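Local atomic coordinates of cobalamin biosynthesis precorrin-6Y methylase (cbiE) (Archaeoglobus fulgidus, PDB entry 2BB3), a protein that probably methylates a precorrin intermediate on the pathway to adenosylcobalamin, using S-adenosyl-L-methionine as the methyl donor. Residues A[184-187]-A[188-191]; A[53-56]-A[57-61]; A[96-99]-A[100-103]; A[34-38]-A[39-43]. All coordinates share one frame; numbering follows the deposited sequence.

Interaction 3 is buried, its centre about 3 Å from the centre of the chain; interactions 1, 2 and 4, at about 14, 13 and 17 Å, are only partly buried. Interactions 1 and 3 both hold S-adenosyl-L-homocysteine, mainly through backbone groups, the first at the adenine and the second at the amino-acid end. Interaction 2 is a complete short helix and interaction 4 the start of one, each N-capped by a hydroxyl, Ser53 and Thr37. Interaction 2 is packed against interaction 3 through Thr96. Interactions 3 and 4 both reach the second subunit; salt bridges to it occur in interaction 4.

Interaction 1: A[184-187]-A[188-191]; sequences LENL and CMEG. With SAH (S-adenosyl-L-homocysteine), chain C.
The carboxamide of Asn186 meets Gly191 at its edge: Gly191 O lies in the amide plane, 3.0 Å from Asn186 ND2, and the N-H points almost straight at it (176°). From the other partner's side the approach is different, since ND2 sits well above the plane of the Gly191 carbonyl, 65° out of it. The other polar atom of the amide, OD1, is hydrogen-bonded to Ser206 OG; held at both atoms, the group is unlikely to turn. The second flat group, the adenine of S-adenosyl-L-homocysteine, is read along one edge by Leu187: its N donates to SAH N1 at 2.9 Å, and its O accepts from SAH N6 at 3.1 Å, although the place of N6 is less certain. Leu187 CB approaches SAH N1 to 3.5 Å.

The backbone makes a type II turn from Asn186 to Met189, closed by Met189 N donating to Asn186 O at 2.9 Å. Over this turn the Met189 side chain runs extended from CG, with CG beside its own N (chi1 -59°), and SE comes within 3.8 Å of Asn186 CA. An alanine in place of Asn186 would probably leave Gly191 O and Ser206 OG without their amide partner, so that the end of the loop could move more easily.

The segment leaves strand 180-185 and leads toward strand 193-198. Leu187 packs on Val128 and Ala129 of helix 125-133, Glu185 forms salt bridges with Arg193 and Arg195 of the neighbouring strand, and the disulfide from Cys188 to Cys32 ties the turn to the loop after strand 23-28.

Interaction 2: A[53-56]-A[57-61]; sequences SRRA and LELAG
Four successive i to i+4 bonds, from Leu57 N to Ser53 O through Ala60 N to Ala56 O, make this a short regular helix; the tightest joins Glu58 N to Arg54 O at 2.7 Å. Ser53 supplies the N-cap: its OG accepts from Ala56 N at 3.1 Å along a nearly straight N-H (168°). One turn on, Leu57 CG lies 3.2 Å from Ser53 O, the carbonyl that its own N bonds to.

On the outer side, Arg54 starts with CG anti to its own N (chi1 -158°) and bends at chi3, which together bring NH1 to the carboxylate of Glu58. The bond meets the guanidinium at its edge, and the two planes are turned 71° apart. The modelled NH1 to Glu58 OE1 distance of 2.3 Å is too short to trust, and Arg54 has a second conformer, so the salt bridge is doubtful in detail. Arg55 and Leu59 lie side by side, Arg55 NH2 coming within 3.5 Å of Leu59 CD1, while the guanidinium makes a cation-pi contact with Tyr208.

Gly61 leaves the helix with positive phi, its N bonding back to Glu58 O at 2.7 Å as one of two bonds into the last turn, a Schellman motif. N-cap and Schellman motif thus delimit the helix of the beta-alpha-beta unit formed by strand 49-52, helix 54-59 and strand 68-70.

Interaction 3: A[96-99]-A[100-103]; sequences TGDP and MVAG. With SAH (S-adenosyl-L-homocysteine), chain C.
Asp98 CB lies against Val101 CG2 at 3.8 Å and also comes close to SAH OXT; the two side chains cross at about a right angle. Beyond CB, the carboxylate carbon is turned anti to the backbone N (chi1 -169°), which carries the acid away from the ligand. CG remains near Val101 CG2. At the tip the oxygens separate: OD1 takes a weak bond from Ala122 N, whereas OD2 rests 3.7 Å from Val101 CG2 and accepts from a water at 2.8 Å. That water donates more weakly to Met100 O, and OD2 also has a weak bond with Gln127 of the second subunit.

The ligand is held by the backbone. Asp98 N donates to SAH OXT at 2.8 Å (162°), and the ligand's amino nitrogen bonds to three carbonyls: SAH N lies 2.7 Å from Thr96 O, 2.8 Å from Asp98 O and 3.2 Å from Val101 O. Gly97, with positive phi (53°), brings its CA alongside the ligand carboxylate carbon, where a CB would collide.

A type I turn from Asp98 to Val101 shapes this loop, its closing bond from Val101 N to Asp98 O being weak. Nearby, Asp136 of the second subunit accepts from Ala102 N and Gly103 N. A Gly-Asp-Pro loop following a strand of the parallel sheet is characteristic of tetrapyrrole methylases, where it cradles the amino-acid part of the cofactor.

Interaction 4: A[34-38]-A[39-43]; sequences GQTTE and RAKEI
Hydrogen bonding starts at Thr37, the N-cap of helix 38-46. Its OG1 accepts from Ala40 N at 3.3 Å (153°), a rather long capping bond made possible by OG1 standing between the backbone N and carbonyl carbon (chi1 64°). The first turns continue with Lys41 N to Thr37 O at 3.0 Å and Glu42 N to Glu38 O at 3.2 Å.

Van der Waals packing is supplied by Thr36, whose side chain crosses the extended aliphatic chain of Lys41 at about a right angle. Thr36 CG2 presses on Lys41 CE at 3.2 Å, tighter than normal carbon contact, while OG1 touches Lys41 CG at 3.4 Å. The methyl of Ala40 rests beside Thr37 OG1, 3.5 Å away.

Charge pairing is found between the subunits and not within this stretch: Lys41 NZ forms a salt bridge with Glu38 of the second subunit, and Glu38 OE2 does the same with Lys41 of the second subunit. An alanine at Lys41 would probably leave the Glu38 carboxylate of the second subunit without its charged mate and uncover Thr36 CG2.

The Thr37 hydroxyl and carbonyl thus close the first turn within the chain, while the charges of Glu38 and Lys41 are matched reciprocally across the dimer interface.

Interaction 1: A[184-187]-A[188-191]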
loop_
_atom_site.group_PDB
_atom_site.type_symbol
_atom_site.label_atom_id
_atom_site.label_comp_id
_atom_site.label_asym_id
_atom_site.label_seq_id
_atom_site.Cartn_x
_atom_site.Cartn_y
_atom_site.Cartn_z
ATOM N N LEU A 184 2.208 -16.525 3.448
ATOM C CA LEU A 184 1.519 -16.257 2.191
ATOM C C LEU A 184 2.624 -16.312 1.134
ATOM O O LEU A 184 3.461 -15.426 1.034
ATOM C CB LEU A 184 0.783 -14.907 2.238
ATOM C CG LEU A 184 -0.219 -14.911 3.403
ATOM C CD1 LEU A 184 0.384 -14.162 4.580
ATOM C CD2 LEU A 184 -1.548 -14.295 3.002
ATOM N N GLU A 185 2.622 -17.402 0.376
ATOM C CA GLU A 185 3.631 -17.673 -0.628
ATOM C C GLU A 185 3.201 -17.475 -2.058
ATOM O O GLU A 185 2.112 -17.903 -2.473
ATOM C CB GLU A 185 4.115 -19.122 -0.474
ATOM C CG GLU A 185 4.564 -19.448 0.928
ATOM C CD GLU A 185 4.863 -20.924 1.123
ATOM O OE1 GLU A 185 3.962 -21.757 0.869
ATOM O OE2 GLU A 185 5.998 -21.253 1.531
ATOM N N ASN A 186 4.074 -16.824 -2.814
ATOM C CA ASN A 186 3.845 -16.608 -4.233
ATOM C C ASN A 186 2.458 -16.052 -4.546
ATOM O O ASN A 186 1.767 -16.561 -5.428
ATOM C CB ASN A 186 4.058 -17.943 -4.953
ATOM C CG ASN A 186 5.251 -18.709 -4.399
ATOM O OD1 ASN A 186 6.330 -18.143 -4.197
ATOM N ND2 ASN A 186 5.064 -20.001 -4.150
ATOM N N LEU A 187 2.049 -15.010 -3.828
ATOM C CA LEU A 187 0.747 -14.413 -4.061
ATOM C C LEU A 187 0.593 -14.063 -5.537
ATOM O O LEU A 187 1.477 -13.453 -6.147
ATOM C CB LEU A 187 0.572 -13.165 -3.193
ATOM C CG LEU A 187 0.523 -13.497 -1.701
ATOM C CD1 LEU A 187 0.428 -12.225 -0.860
ATOM C CD2 LEU A 187 -0.686 -14.399 -1.416
ATOM N N CYS A 188 -0.528 -14.494 -6.109
ATOM C CA CYS A 188 -0.822 -14.227 -7.508
ATOM C C CYS A 188 0.112 -14.879 -8.513
ATOM O O CYS A 188 0.179 -14.449 -9.653
ATOM C CB CYS A 188 -0.828 -12.727 -7.743
ATOM S SG CYS A 188 -2.406 -11.951 -7.347
HETATM N N MSE A 189 0.839 -15.903 -8.093
HETATM C CA MSE A 189 1.734 -16.608 -9.002
HETATM C C MSE A 189 1.248 -18.054 -9.108
HETATM O O MSE A 189 0.440 -18.509 -8.287
HETATM C CB MSE A 189 3.169 -16.572 -8.481
HETATM C CG MSE A 189 3.738 -15.167 -8.305
HETATM SE SE MSE A 189 5.454 -15.168 -7.394
HETATM C CE MSE A 189 5.639 -13.303 -7.142
ATOM N N GLU A 190 1.745 -18.764 -10.107
ATOM C CA GLU A 190 1.358 -20.144 -10.322
ATOM C C GLU A 190 1.300 -20.961 -9.034
ATOM O O GLU A 190 0.311 -21.639 -8.754
ATOM C CB GLU A 190 2.356 -20.807 -11.282
ATOM C CG GLU A 190 3.767 -20.946 -10.706
ATOM C CD GLU A 190 4.047 -22.333 -10.144
ATOM O OE1 GLU A 190 5.010 -22.476 -9.366
ATOM O OE2 GLU A 190 3.318 -23.281 -10.493
ATOM N N GLY A 191 2.360 -20.859 -8.238
ATOM C CA GLY A 191 2.446 -21.665 -7.038
ATOM C C GLY A 191 1.965 -21.032 -5.750
ATOM O O GLY A 191 2.477 -21.364 -4.686
HETATM N N SAH C . 8.313 -3.953 -4.031
HETATM C CA SAH C . 7.728 -5.189 -3.699
HETATM C CB SAH C . 8.560 -5.947 -2.665
HETATM C CG SAH C . 10.018 -6.329 -2.880
HETATM S SD SAH C . 10.977 -6.893 -1.500
HETATM C C SAH C . 6.316 -4.936 -3.314
HETATM O O SAH C . 5.731 -5.941 -3.246
HETATM O OXT SAH C . 5.902 -3.833 -3.081
HETATM C "C5'" SAH C . 10.658 -8.551 -2.029
HETATM C "C4'" SAH C . 9.813 -9.375 -1.075
HETATM O "O4'" SAH C . 8.463 -9.149 -1.181
HETATM C "C3'" SAH C . 10.024 -10.858 -1.095
HETATM O "O3'" SAH C . 11.120 -11.282 -0.403
HETATM C "C2'" SAH C . 8.746 -11.314 -0.489
HETATM O "O2'" SAH C . 8.817 -11.400 0.868
HETATM C "C1'" SAH C . 7.764 -10.261 -0.852
HETATM N N9 SAH C . 7.011 -10.645 -2.022
HETATM C C8 SAH C . 7.130 -10.105 -3.197
HETATM N N7 SAH C . 6.294 -10.606 -4.036
HETATM C C5 SAH C . 5.609 -11.484 -3.412
HETATM C C6 SAH C . 4.599 -12.292 -3.816
HETATM N N6 SAH C . 4.148 -12.319 -5.018
HETATM N N1 SAH C . 4.058 -13.102 -2.929
HETATM C C2 SAH C . 4.509 -13.122 -1.671
HETATM N N3 SAH C . 5.482 -12.321 -1.303
HETATM C C4 SAH C . 6.041 -11.520 -2.150
#

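Interaction 2: A[53-56]-A[57-61]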
loop_
_atom_site.group_PDB
_atom_site.type_symbol
_atom_site.label_atom_id
_atom_site.label_comp_id
_atom_site.label_asym_id
_atom_site.label_seq_id
_atom_site.Cartn_x
_atom_site.Cartn_y
_atom_site.Cartn_z
ATOM N N SER A 53 14.157 -5.526 -13.106
ATOM C CA SER A 53 14.449 -6.953 -12.996
ATOM C C SER A 53 13.523 -7.671 -13.964
ATOM O O SER A 53 12.511 -7.104 -14.395
ATOM C CB SER A 53 14.114 -7.448 -11.598
ATOM O OG SER A 53 12.705 -7.556 -11.473
ATOM N N ARG A 54 13.834 -8.904 -14.362
ATOM C CA ARG A 54 12.935 -9.557 -15.319
ATOM C C ARG A 54 11.512 -9.666 -14.776
ATOM O O ARG A 54 10.563 -9.383 -15.513
ATOM C CB ARG A 54 13.439 -10.944 -15.767
ATOM C CG ARG A 54 12.833 -11.392 -17.131
ATOM C CD ARG A 54 13.255 -12.800 -17.602
ATOM N NE ARG A 54 13.340 -12.891 -19.067
ATOM C CZ ARG A 54 12.299 -12.952 -19.900
ATOM N NH1 ARG A 54 11.056 -12.942 -19.437
ATOM N NH2 ARG A 54 12.506 -12.997 -21.210
ATOM N N ARG A 55 11.332 -10.052 -13.509
ATOM C CA ARG A 55 9.963 -10.116 -12.997
ATOM C C ARG A 55 9.234 -8.785 -13.140
ATOM O O ARG A 55 8.091 -8.743 -13.592
ATOM C CB ARG A 55 9.954 -10.527 -11.522
ATOM C CG ARG A 55 9.929 -12.032 -11.274
ATOM C CD ARG A 55 9.646 -12.348 -9.794
ATOM N NE ARG A 55 8.396 -11.744 -9.331
ATOM C CZ ARG A 55 7.188 -12.074 -9.784
ATOM N NH1 ARG A 55 7.048 -13.011 -10.718
ATOM N NH2 ARG A 55 6.112 -11.463 -9.305
ATOM N N ALA A 56 9.896 -7.698 -12.753
ATOM C CA ALA A 56 9.264 -6.393 -12.852
ATOM C C ALA A 56 8.914 -6.077 -14.312
ATOM O O ALA A 56 7.833 -5.572 -14.587
ATOM C CB ALA A 56 10.169 -5.304 -12.264
ATOM N N LEU A 57 9.818 -6.380 -15.242
ATOM C CA LEU A 57 9.547 -6.124 -16.655
ATOM C C LEU A 57 8.442 -7.024 -17.181
ATOM O O LEU A 57 7.556 -6.571 -17.907
ATOM C CB LEU A 57 10.820 -6.306 -17.491
ATOM C CG LEU A 57 11.949 -5.373 -17.057
ATOM C CD1 LEU A 57 13.224 -5.655 -17.857
ATOM C CD2 LEU A 57 11.499 -3.922 -17.235
ATOM N N GLU A 58 8.499 -8.297 -16.813
ATOM C CA GLU A 58 7.485 -9.247 -17.244
ATOM C C GLU A 58 6.113 -8.754 -16.782
ATOM O O GLU A 58 5.212 -8.532 -17.598
ATOM C CB GLU A 58 7.783 -10.649 -16.680
ATOM C CG GLU A 58 8.948 -11.370 -17.380
ATOM C CD GLU A 58 9.302 -12.740 -16.778
ATOM O OE1 GLU A 58 9.887 -13.583 -17.506
ATOM O OE2 GLU A 58 9.018 -12.975 -15.580
ATOM N N LEU A 59 5.986 -8.546 -15.476
ATOM C CA LEU A 59 4.749 -8.070 -14.867
ATOM C C LEU A 59 4.158 -6.877 -15.588
ATOM O O LEU A 59 2.977 -6.877 -15.914
ATOM C CB LEU A 59 4.995 -7.718 -13.398
ATOM C CG LEU A 59 4.698 -8.854 -12.416
ATOM C CD1 LEU A 59 5.244 -8.541 -11.012
ATOM C CD2 LEU A 59 3.188 -9.051 -12.382
ATOM N N ALA A 60 4.982 -5.871 -15.854
ATOM C CA ALA A 60 4.527 -4.670 -16.549
ATOM C C ALA A 60 4.331 -4.889 -18.057
ATOM O O ALA A 60 3.966 -3.967 -18.781
ATOM C CB ALA A 60 5.516 -3.529 -16.312
ATOM N N GLY A 61 4.596 -6.105 -18.526
ATOM C CA GLY A 61 4.424 -6.416 -19.939
ATOM C C GLY A 61 5.375 -5.747 -20.921
ATOM O O GLY A 61 4.981 -5.409 -22.043
#

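Interaction 3: A[96-99]-A[100-103]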
loop_
_atom_site.group_PDB
_atom_site.type_symbol
_atom_site.label_atom_id
_atom_site.label_comp_id
_atom_site.label_asym_id
_atom_site.label_seq_id
_atom_site.Cartn_x
_atom_site.Cartn_y
_atom_site.Cartn_z
ATOM N N THR A 96 9.332 -4.201 -8.753
ATOM C CA THR A 96 8.230 -5.143 -8.564
ATOM C C THR A 96 7.295 -4.556 -7.524
ATOM O O THR A 96 7.730 -3.815 -6.635
ATOM C CB THR A 96 8.679 -6.502 -8.033
ATOM O OG1 THR A 96 9.554 -6.302 -6.923
ATOM C CG2 THR A 96 9.358 -7.311 -9.119
ATOM N N GLY A 97 6.019 -4.889 -7.645
ATOM C CA GLY A 97 5.017 -4.379 -6.734
ATOM C C GLY A 97 5.008 -2.866 -6.606
ATOM O O GLY A 97 4.860 -2.141 -7.588
ATOM N N ASP A 98 5.177 -2.401 -5.373
ATOM C CA ASP A 98 5.166 -0.979 -5.026
ATOM C C ASP A 98 6.625 -0.607 -4.758
ATOM O O ASP A 98 7.319 -1.310 -4.006
ATOM C CB ASP A 98 4.312 -0.813 -3.769
ATOM C CG ASP A 98 3.985 0.623 -3.451
ATOM O OD1 ASP A 98 4.266 1.518 -4.262
ATOM O OD2 ASP A 98 3.419 0.857 -2.369
ATOM N N PRO A 99 7.114 0.498 -5.361
ATOM C CA PRO A 99 8.499 0.973 -5.205
ATOM C C PRO A 99 8.925 1.353 -3.783
ATOM O O PRO A 99 10.079 1.200 -3.411
ATOM C CB PRO A 99 8.567 2.182 -6.151
ATOM C CG PRO A 99 7.404 1.978 -7.116
ATOM C CD PRO A 99 6.342 1.393 -6.243
HETATM N N MSE A 100 7.993 1.853 -2.990
HETATM C CA MSE A 100 8.319 2.256 -1.633
HETATM C C MSE A 100 7.971 1.194 -0.573
HETATM O O MSE A 100 7.532 1.520 0.527
HETATM C CB MSE A 100 7.636 3.584 -1.313
HETATM C CG MSE A 100 8.287 4.820 -1.979
HETATM SE SE MSE A 100 10.172 5.103 -1.446
HETATM C CE MSE A 100 10.970 4.384 -3.057
ATOM N N VAL A 101 8.114 -0.076 -0.944
ATOM C CA VAL A 101 7.921 -1.182 -0.013
ATOM C C VAL A 101 9.155 -2.065 -0.217
ATOM O O VAL A 101 9.276 -2.740 -1.244
ATOM C CB VAL A 101 6.663 -2.057 -0.314
ATOM C CG1 VAL A 101 6.677 -3.276 0.590
ATOM C CG2 VAL A 101 5.377 -1.255 -0.115
ATOM N N ALA A 102 10.070 -2.038 0.748
ATOM C CA ALA A 102 11.296 -2.823 0.669
ATOM C C ALA A 102 11.920 -2.535 -0.677
ATOM O O ALA A 102 12.428 -3.437 -1.348
ATOM C CB ALA A 102 10.989 -4.296 0.787
ATOM N N GLY A 103 11.856 -1.274 -1.082
ATOM C CA GLY A 103 12.389 -0.918 -2.383
ATOM C C GLY A 103 13.757 -0.266 -2.386
ATOM O O GLY A 103 14.640 -0.602 -1.590
HETATM N N SAH C . 8.313 -3.953 -4.031
HETATM C CA SAH C . 7.728 -5.189 -3.699
HETATM C CB SAH C . 8.560 -5.947 -2.665
HETATM C CG SAH C . 10.018 -6.329 -2.880
HETATM S SD SAH C . 10.977 -6.893 -1.500
HETATM C C SAH C . 6.316 -4.936 -3.314
HETATM O O SAH C . 5.731 -5.941 -3.246
HETATM O OXT SAH C . 5.902 -3.833 -3.081
HETATM C "C5'" SAH C . 10.658 -8.551 -2.029
HETATM C "C4'" SAH C . 9.813 -9.375 -1.075
HETATM O "O4'" SAH C . 8.463 -9.149 -1.181
HETATM C "C3'" SAH C . 10.024 -10.858 -1.095
HETATM O "O3'" SAH C . 11.120 -11.282 -0.403
HETATM C "C2'" SAH C . 8.746 -11.314 -0.489
HETATM O "O2'" SAH C . 8.817 -11.400 0.868
HETATM C "C1'" SAH C . 7.764 -10.261 -0.852
HETATM N N9 SAH C . 7.011 -10.645 -2.022
HETATM C C8 SAH C . 7.130 -10.105 -3.197
HETATM N N7 SAH C . 6.294 -10.606 -4.036
HETATM C C5 SAH C . 5.609 -11.484 -3.412
HETATM C C6 SAH C . 4.599 -12.292 -3.816
HETATM N N6 SAH C . 4.148 -12.319 -5.018
HETATM N N1 SAH C . 4.058 -13.102 -2.929
HETATM C C2 SAH C . 4.509 -13.122 -1.671
HETATM N N3 SAH C . 5.482 -12.321 -1.303
HETATM C C4 SAH C . 6.041 -11.520 -2.150
HETATM O O HOH W 1 4.542 2.432 -0.313
#

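Interaction 4: A[34-38]-A[39-43]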
loop_
_atom_site.group_PDB
_atom_site.type_symbol
_atom_site.label_atom_id
_atom_site.label_comp_id
_atom_site.label_asym_id
_atom_site.label_seq_id
_atom_site.Cartn_x
_atom_site.Cartn_y
_atom_site.Cartn_z
ATOM N N GLY A 34 -2.690 -7.120 -14.355
ATOM C CA GLY A 34 -3.764 -6.143 -14.386
ATOM C C GLY A 34 -3.846 -5.265 -13.147
ATOM O O GLY A 34 -4.941 -4.918 -12.681
ATOM N N GLN A 35 -2.684 -4.913 -12.600
ATOM C CA GLN A 35 -2.637 -4.059 -11.421
ATOM C C GLN A 35 -1.838 -2.807 -11.687
ATOM O O GLN A 35 -1.577 -2.025 -10.782
ATOM C CB GLN A 35 -2.070 -4.805 -10.224
ATOM C CG GLN A 35 -3.072 -5.758 -9.609
ATOM C CD GLN A 35 -2.627 -6.287 -8.275
ATOM O OE1 GLN A 35 -1.446 -6.549 -8.071
ATOM N NE2 GLN A 35 -3.570 -6.465 -7.359
ATOM N N THR A 36 -1.469 -2.619 -12.949
ATOM C CA THR A 36 -0.736 -1.438 -13.374
ATOM C C THR A 36 -1.736 -0.288 -13.503
ATOM O O THR A 36 -2.904 -0.516 -13.841
ATOM C CB THR A 36 -0.052 -1.693 -14.723
ATOM O OG1 THR A 36 0.370 -0.450 -15.297
ATOM C CG2 THR A 36 -0.997 -2.423 -15.673
ATOM N N THR A 37 -1.288 0.940 -13.230
ATOM C CA THR A 37 -2.169 2.106 -13.302
ATOM C C THR A 37 -1.998 2.898 -14.594
ATOM O O THR A 37 -0.922 2.899 -15.198
ATOM C CB THR A 37 -1.944 3.067 -12.106
ATOM O OG1 THR A 37 -0.614 3.601 -12.152
ATOM C CG2 THR A 37 -2.145 2.327 -10.791
ATOM N N GLU A 38 -3.072 3.568 -15.009
ATOM C CA GLU A 38 -3.069 4.360 -16.235
ATOM C C GLU A 38 -1.887 5.320 -16.281
ATOM O O GLU A 38 -1.331 5.577 -17.345
ATOM C CB GLU A 38 -4.371 5.161 -16.370
ATOM C CG GLU A 38 -5.632 4.401 -15.962
ATOM C CD GLU A 38 -6.923 5.138 -16.312
ATOM O OE1 GLU A 38 -6.926 6.395 -16.285
ATOM O OE2 GLU A 38 -7.939 4.459 -16.597
ATOM N N ARG A 39 -1.501 5.851 -15.129
ATOM C CA ARG A 39 -0.379 6.773 -15.104
ATOM C C ARG A 39 0.927 6.016 -15.318
ATOM O O ARG A 39 1.817 6.494 -16.017
ATOM C CB ARG A 39 -0.358 7.550 -13.791
ATOM C CG ARG A 39 0.392 8.871 -13.891
ATOM C CD ARG A 39 0.215 9.701 -12.626
ATOM N NE ARG A 39 0.926 10.973 -12.689
ATOM C CZ ARG A 39 1.101 11.778 -11.645
ATOM N NH1 ARG A 39 0.613 11.436 -10.457
ATOM N NH2 ARG A 39 1.770 12.916 -11.788
ATOM N N ALA A 40 1.033 4.826 -14.735
ATOM C CA ALA A 40 2.233 4.019 -14.908
ATOM C C ALA A 40 2.447 3.692 -16.393
ATOM O O ALA A 40 3.553 3.818 -16.910
ATOM C CB ALA A 40 2.124 2.729 -14.098
ATOM N N LYS A 41 1.379 3.293 -17.081
ATOM C CA LYS A 41 1.471 2.948 -18.496
ATOM C C LYS A 41 1.879 4.146 -19.337
ATOM O O LYS A 41 2.675 4.017 -20.261
ATOM C CB LYS A 41 0.135 2.392 -19.000
ATOM C CG LYS A 41 -0.307 1.132 -18.277
ATOM C CD LYS A 41 -1.693 0.665 -18.713
ATOM C CE LYS A 41 -2.314 -0.230 -17.643
ATOM N NZ LYS A 41 -3.571 -0.892 -18.099
ATOM N N GLU A 42 1.340 5.313 -19.016
ATOM C CA GLU A 42 1.678 6.514 -19.769
ATOM C C GLU A 42 3.158 6.817 -19.592
ATOM O O GLU A 42 3.864 7.094 -20.569
ATOM C CB GLU A 42 0.816 7.682 -19.298
ATOM C CG GLU A 42 -0.682 7.449 -19.502
ATOM C CD GLU A 42 -1.538 8.573 -18.948
ATOM O OE1 GLU A 42 -2.792 8.445 -18.977
ATOM O OE2 GLU A 42 -0.961 9.585 -18.482
ATOM N N ILE A 43 3.632 6.751 -18.350
ATOM C CA ILE A 43 5.038 6.986 -18.067
ATOM C C ILE A 43 5.853 5.970 -18.857
ATOM O O ILE A 43 6.819 6.327 -19.525
ATOM C CB ILE A 43 5.336 6.823 -16.540
ATOM C CG1 ILE A 43 4.754 8.006 -15.767
ATOM C CG2 ILE A 43 6.829 6.741 -16.292
ATOM C CD1 ILE A 43 4.634 7.762 -14.290
#